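Local coordinates for DNA repair protein RecN (Deinococcus radiodurans, PDB 4ABX) that probably takes part in recombinational repair of damaged DNA as an ATP-binding, SMC-like protein, represented here by its coiled-coil domain, at residues Gly32-Leu37 against Lys136-Tyr141; Ser132-Leu137 against Pro143-Val148. One frame throughout, in Å; residues are numbered along the deposited sequence.

Contact 1: Gly32-Leu37 against Lys136-Tyr141; sequences GEEEGL and KLKNKY
E34 reaches out from the first turn of helix 33-63 and lays its carboxylate against the amino end of K138, near the close of helix 121-141. NZ of K138 lies 2.6 Å from OE2 of E34, a hydrogen bond that is also a salt bridge. The ammonium group comes to the syn side of OE2, only 20° out of the carboxylate plane. The grip is one-sided, since OE1 of E34 stays 3.5 Å from the same NZ. The methylene before the charge shares the contact, with CE of K138 3.1 Å from OE2 of E34.

The two chains advance from opposite directions and bridge backbones whose CA atoms, in E34 and K138, are 11.9 Å apart. E34 is extended beyond CG, whereas K138 bends at chi3 (-71°), which swings CE and NZ out of line with the earlier methylenes. Only 80 Å² is buried in total, and both residues remain partly exposed, marking a surface contact. The acid near a helix start and the lysine near a helix end are each placed where the helix dipole would probably favour their charge. With an alanine at E34, the ammonium of K138 would probably lose its mate in this contact and its bent end be freer to turn.

A second salt bridge, E33 to R130, joins the same two helices, and L37 packs on R130, L131 and L134. This is an interhelical surface salt bridge tying the start of one helix to the end of another within the RecN coiled-coil domain.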
loop_
_atom_site.group_PDB
_atom_site.type_symbol
_atom_site.label_atom_id
_atom_site.label_comp_id
_atom_site.label_asym_id
_atom_site.label_seq_id
_atom_site.Cartn_x
_atom_site.Cartn_y
_atom_site.Cartn_z
ATOM N N GLY A 32 -6.916 50.687 6.139
ATOM C CA GLY A 32 -5.817 50.318 5.263
ATOM C C GLY A 32 -5.002 49.125 5.739
ATOM O O GLY A 32 -4.398 48.422 4.927
ATOM N N GLU A 33 -4.988 48.883 7.049
ATOM C CA GLU A 33 -4.155 47.819 7.618
ATOM C C GLU A 33 -4.537 46.422 7.122
ATOM O O GLU A 33 -3.736 45.489 7.211
ATOM C CB GLU A 33 -4.184 47.857 9.152
ATOM C CG GLU A 33 -5.502 47.367 9.779
ATOM C CD GLU A 33 -5.454 47.347 11.305
ATOM O OE1 GLU A 33 -4.689 46.536 11.868
ATOM O OE2 GLU A 33 -6.174 48.145 11.943
ATOM N N GLU A 34 -5.753 46.273 6.605
ATOM C CA GLU A 34 -6.233 44.956 6.187
ATOM C C GLU A 34 -5.524 44.425 4.948
ATOM O O GLU A 34 -5.489 43.208 4.728
ATOM C CB GLU A 34 -7.749 44.964 5.969
ATOM C CG GLU A 34 -8.551 45.064 7.255
ATOM C CD GLU A 34 -10.026 45.325 7.013
ATOM O OE1 GLU A 34 -10.356 46.265 6.255
ATOM O OE2 GLU A 34 -10.857 44.587 7.582
ATOM N N GLU A 35 -4.964 45.331 4.143
ATOM C CA GLU A 35 -4.222 44.926 2.951
ATOM C C GLU A 35 -3.011 44.075 3.315
ATOM O O GLU A 35 -2.813 42.989 2.765
ATOM C CB GLU A 35 -3.761 46.135 2.128
ATOM C CG GLU A 35 -2.971 45.720 0.889
ATOM C CD GLU A 35 -2.260 46.879 0.211
ATOM O OE1 GLU A 35 -2.259 47.996 0.772
ATOM O OE2 GLU A 35 -1.698 46.665 -0.886
ATOM N N GLY A 36 -2.196 44.585 4.234
ATOM C CA GLY A 36 -1.039 43.855 4.719
ATOM C C GLY A 36 -1.424 42.568 5.427
ATOM O O GLY A 36 -0.801 41.525 5.217
ATOM N N LEU A 37 -2.447 42.638 6.278
ATOM C CA LEU A 37 -2.927 41.454 6.987
ATOM C C LEU A 37 -3.331 40.335 6.022
ATOM O O LEU A 37 -2.926 39.180 6.194
ATOM C CB LEU A 37 -4.098 41.807 7.908
ATOM C CG LEU A 37 -3.784 42.650 9.150
ATOM C CD1 LEU A 37 -5.075 43.057 9.852
ATOM C CD2 LEU A 37 -2.866 41.899 10.105
ATOM N N LYS A 136 -15.289 41.933 13.518
ATOM C CA LYS A 136 -16.319 42.144 14.528
ATOM C C LYS A 136 -16.749 43.615 14.583
ATOM O O LYS A 136 -17.938 43.911 14.722
ATOM C CB LYS A 136 -15.841 41.662 15.897
ATOM C CG LYS A 136 -15.550 40.165 15.945
ATOM C CD LYS A 136 -15.123 39.719 17.338
ATOM C CE LYS A 136 -14.877 38.214 17.390
ATOM N NZ LYS A 136 -14.469 37.762 18.750
ATOM N N LEU A 137 -15.784 44.528 14.454
ATOM C CA LEU A 137 -16.078 45.965 14.444
ATOM C C LEU A 137 -16.864 46.390 13.210
ATOM O O LEU A 137 -17.802 47.189 13.302
ATOM C CB LEU A 137 -14.789 46.790 14.527
ATOM C CG LEU A 137 -14.105 46.876 15.889
ATOM C CD1 LEU A 137 -13.012 47.934 15.857
ATOM C CD2 LEU A 137 -15.127 47.200 16.966
ATOM N N LYS A 138 -16.468 45.867 12.051
ATOM C CA LYS A 138 -17.147 46.178 10.797
ATOM C C LYS A 138 -18.584 45.640 10.787
ATOM O O LYS A 138 -19.473 46.236 10.179
ATOM C CB LYS A 138 -16.345 45.648 9.597
ATOM C CG LYS A 138 -14.935 46.251 9.486
ATOM C CD LYS A 138 -14.275 45.981 8.137
ATOM C CE LYS A 138 -13.886 44.526 7.973
ATOM N NZ LYS A 138 -13.254 44.282 6.638
ATOM N N ASN A 139 -18.809 44.526 11.477
ATOM C CA ASN A 139 -20.147 43.942 11.590
ATOM C C ASN A 139 -21.123 44.784 12.424
ATOM O O ASN A 139 -22.345 44.646 12.294
ATOM C CB ASN A 139 -20.074 42.519 12.156
ATOM C CG ASN A 139 -19.560 41.505 11.135
ATOM O OD1 ASN A 139 -19.614 41.738 9.926
ATOM N ND2 ASN A 139 -19.061 40.373 11.623
ATOM N N LYS A 140 -20.584 45.647 13.279
ATOM C CA LYS A 140 -21.413 46.525 14.106
ATOM C C LYS A 140 -21.433 47.965 13.591
ATOM O O LYS A 140 -22.474 48.618 13.596
ATOM C CB LYS A 140 -20.919 46.521 15.558
ATOM C CG LYS A 140 -20.839 45.144 16.208
ATOM C CD LYS A 140 -20.276 45.246 17.627
ATOM C CE LYS A 140 -20.110 43.873 18.262
ATOM N NZ LYS A 140 -19.499 43.961 19.614
ATOM N N TYR A 141 -20.279 48.449 13.145
ATOM C CA TYR A 141 -20.097 49.866 12.862
ATOM C C TYR A 141 -19.646 50.158 11.432
ATOM O O TYR A 141 -19.368 51.315 11.097
ATOM C CB TYR A 141 -19.058 50.456 13.823
ATOM C CG TYR A 141 -19.245 50.085 15.273
ATOM C CD1 TYR A 141 -20.320 50.577 16.001
ATOM C CD2 TYR A 141 -18.331 49.265 15.923
ATOM C CE1 TYR A 141 -20.494 50.250 17.330
ATOM C CE2 TYR A 141 -18.493 48.939 17.260
ATOM C CZ TYR A 141 -19.582 49.429 17.956
ATOM O OH TYR A 141 -19.761 49.105 19.279
#

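Contact 2: Ser132-Leu137 against Pro143-Val148; sequences SALSKL and PTLEDV
L134 meets L145 from CB onward: its CB is 4.2 Å from CD2 of L145, and its own CD2 reaches that same methyl at 3.9 Å. This CD2 of L134 also lies 4.1 Å from CD1 of L145, so one methyl rests against both prongs of its partner. The two leucine side chains cross at about a right angle, and both are buried.

One turn further on, V148 takes up L137 in a second crossed pair. CG1 of V148, anti to its backbone N (chi1 -179°), lies 4.1 Å from CB of L137, while CG2 of V148 approaches the carbonyl O of L137 at 3.9 Å. The pairings L134-L145 and L137-V148 advance in the same sense along both helices. P29 touches both L134 and L145.

The start of helix 145-169 is fixed by reciprocal bonds: T144 N donates to the anti lone pair of D147 OD2 (165° at the hydrogen), and D147 N to T144 OG1. OG1 of T144 also donates to OD2 of D147, from above the carboxylate plane. Those reciprocal bonds define a capping box with T144 as N-cap, here at a helix-loop-helix junction with a leucine-valine interior.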
loop_
_atom_site.group_PDB
_atom_site.type_symbol
_atom_site.label_atom_id
_atom_site.label_comp_id
_atom_site.label_asym_id
_atom_site.label_seq_id
_atom_site.Cartn_x
_atom_site.Cartn_y
_atom_site.Cartn_z
ATOM N N SER A 132 -10.039 39.048 12.742
ATOM C CA SER A 132 -11.290 38.735 13.418
ATOM C C SER A 132 -11.769 39.918 14.248
ATOM O O SER A 132 -12.965 40.199 14.295
ATOM C CB SER A 132 -11.133 37.512 14.320
ATOM O OG SER A 132 -12.308 37.308 15.084
ATOM N N ALA A 133 -10.835 40.606 14.901
ATOM C CA ALA A 133 -11.193 41.757 15.725
ATOM C C ALA A 133 -11.717 42.886 14.846
ATOM O O ALA A 133 -12.697 43.548 15.190
ATOM C CB ALA A 133 -10.005 42.221 16.564
ATOM N N LEU A 134 -11.069 43.097 13.703
ATOM C CA LEU A 134 -11.501 44.129 12.762
ATOM C C LEU A 134 -12.861 43.780 12.149
ATOM O O LEU A 134 -13.710 44.658 11.972
ATOM C CB LEU A 134 -10.442 44.362 11.669
ATOM C CG LEU A 134 -9.110 44.945 12.143
ATOM C CD1 LEU A 134 -8.060 44.917 11.033
ATOM C CD2 LEU A 134 -9.298 46.367 12.685
ATOM N N SER A 135 -13.067 42.501 11.836
ATOM C CA SER A 135 -14.344 42.029 11.284
ATOM C C SER A 135 -15.511 42.237 12.245
ATOM O O SER A 135 -16.600 42.649 11.839
ATOM C CB SER A 135 -14.269 40.540 10.916
ATOM O OG SER A 135 -13.445 40.334 9.787
ATOM N N LYS A 136 -15.289 41.933 13.518
ATOM C CA LYS A 136 -16.319 42.144 14.528
ATOM C C LYS A 136 -16.749 43.615 14.583
ATOM O O LYS A 136 -17.938 43.911 14.722
ATOM C CB LYS A 136 -15.841 41.662 15.897
ATOM C CG LYS A 136 -15.550 40.165 15.945
ATOM C CD LYS A 136 -15.123 39.719 17.338
ATOM C CE LYS A 136 -14.877 38.214 17.390
ATOM N NZ LYS A 136 -14.469 37.762 18.750
ATOM N N LEU A 137 -15.784 44.528 14.454
ATOM C CA LEU A 137 -16.078 45.965 14.444
ATOM C C LEU A 137 -16.864 46.390 13.210
ATOM O O LEU A 137 -17.802 47.189 13.302
ATOM C CB LEU A 137 -14.789 46.790 14.527
ATOM C CG LEU A 137 -14.105 46.876 15.889
ATOM C CD1 LEU A 137 -13.012 47.934 15.857
ATOM C CD2 LEU A 137 -15.127 47.200 16.966
ATOM N N PRO A 143 -19.677 49.496 6.944
ATOM C CA PRO A 143 -18.996 48.324 6.362
ATOM C C PRO A 143 -17.463 48.332 6.385
ATOM O O PRO A 143 -16.864 47.272 6.562
ATOM C CB PRO A 143 -19.470 48.318 4.897
ATOM C CG PRO A 143 -20.538 49.381 4.791
ATOM C CD PRO A 143 -20.297 50.338 5.906
ATOM N N THR A 144 -16.835 49.484 6.182
ATOM C CA THR A 144 -15.375 49.544 6.100
ATOM C C THR A 144 -14.786 50.099 7.391
ATOM O O THR A 144 -15.511 50.658 8.212
ATOM C CB THR A 144 -14.913 50.429 4.929
ATOM O OG1 THR A 144 -15.270 51.790 5.195
ATOM C CG2 THR A 144 -15.565 49.979 3.622
ATOM N N LEU A 145 -13.475 49.952 7.567
ATOM C CA LEU A 145 -12.807 50.493 8.747
ATOM C C LEU A 145 -12.940 52.010 8.789
ATOM O O LEU A 145 -13.014 52.601 9.865
ATOM C CB LEU A 145 -11.329 50.094 8.795
ATOM C CG LEU A 145 -11.055 48.598 9.006
ATOM C CD1 LEU A 145 -9.557 48.335 9.086
ATOM C CD2 LEU A 145 -11.774 48.087 10.265
ATOM N N GLU A 146 -12.967 52.637 7.618
ATOM C CA GLU A 146 -13.237 54.068 7.539
ATOM C C GLU A 146 -14.574 54.386 8.209
ATOM O O GLU A 146 -14.664 55.309 9.021
ATOM C CB GLU A 146 -13.251 54.557 6.084
ATOM C CG GLU A 146 -11.880 54.662 5.415
ATOM C CD GLU A 146 -11.442 53.375 4.713
ATOM O OE1 GLU A 146 -11.939 52.278 5.065
ATOM O OE2 GLU A 146 -10.588 53.464 3.803
ATOM N N ASP A 147 -15.611 53.624 7.860
ATOM C CA ASP A 147 -16.934 53.815 8.455
ATOM C C ASP A 147 -16.884 53.623 9.965
ATOM O O ASP A 147 -17.525 54.363 10.713
ATOM C CB ASP A 147 -17.961 52.853 7.845
ATOM C CG ASP A 147 -18.266 53.160 6.390
ATOM O OD1 ASP A 147 -18.700 54.296 6.087
ATOM O OD2 ASP A 147 -18.063 52.262 5.544
ATOM N N VAL A 148 -16.132 52.618 10.408
ATOM C CA VAL A 148 -16.012 52.322 11.831
ATOM C C VAL A 148 -15.385 53.491 12.591
ATOM O O VAL A 148 -15.839 53.864 13.678
ATOM C CB VAL A 148 -15.154 51.064 12.081
ATOM C CG1 VAL A 148 -15.062 50.771 13.571
ATOM C CG2 VAL A 148 -15.723 49.862 11.330
#

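Overall arrangement
Contacts 1 and 2 have centres about 4 Å apart and lie respectively about 17 and 19 Å from the centre of the chain. Helix 121-141 serves both, with K136 and L137 in each pair of ranges. Direct links confirm the continuity: OE1 of E34 is 3.6 Å from CD1 of L145, and CD of K138 is 3.3 Å from O of P143. CD of E33 likewise sits 3.6 Å from CD1 of L134. The partly exposed charges of contact 1 thus border the buried apolar side chains of contact 2, and together they join helices 33-63, 121-141 and 145-169 of the coiled-coil domain.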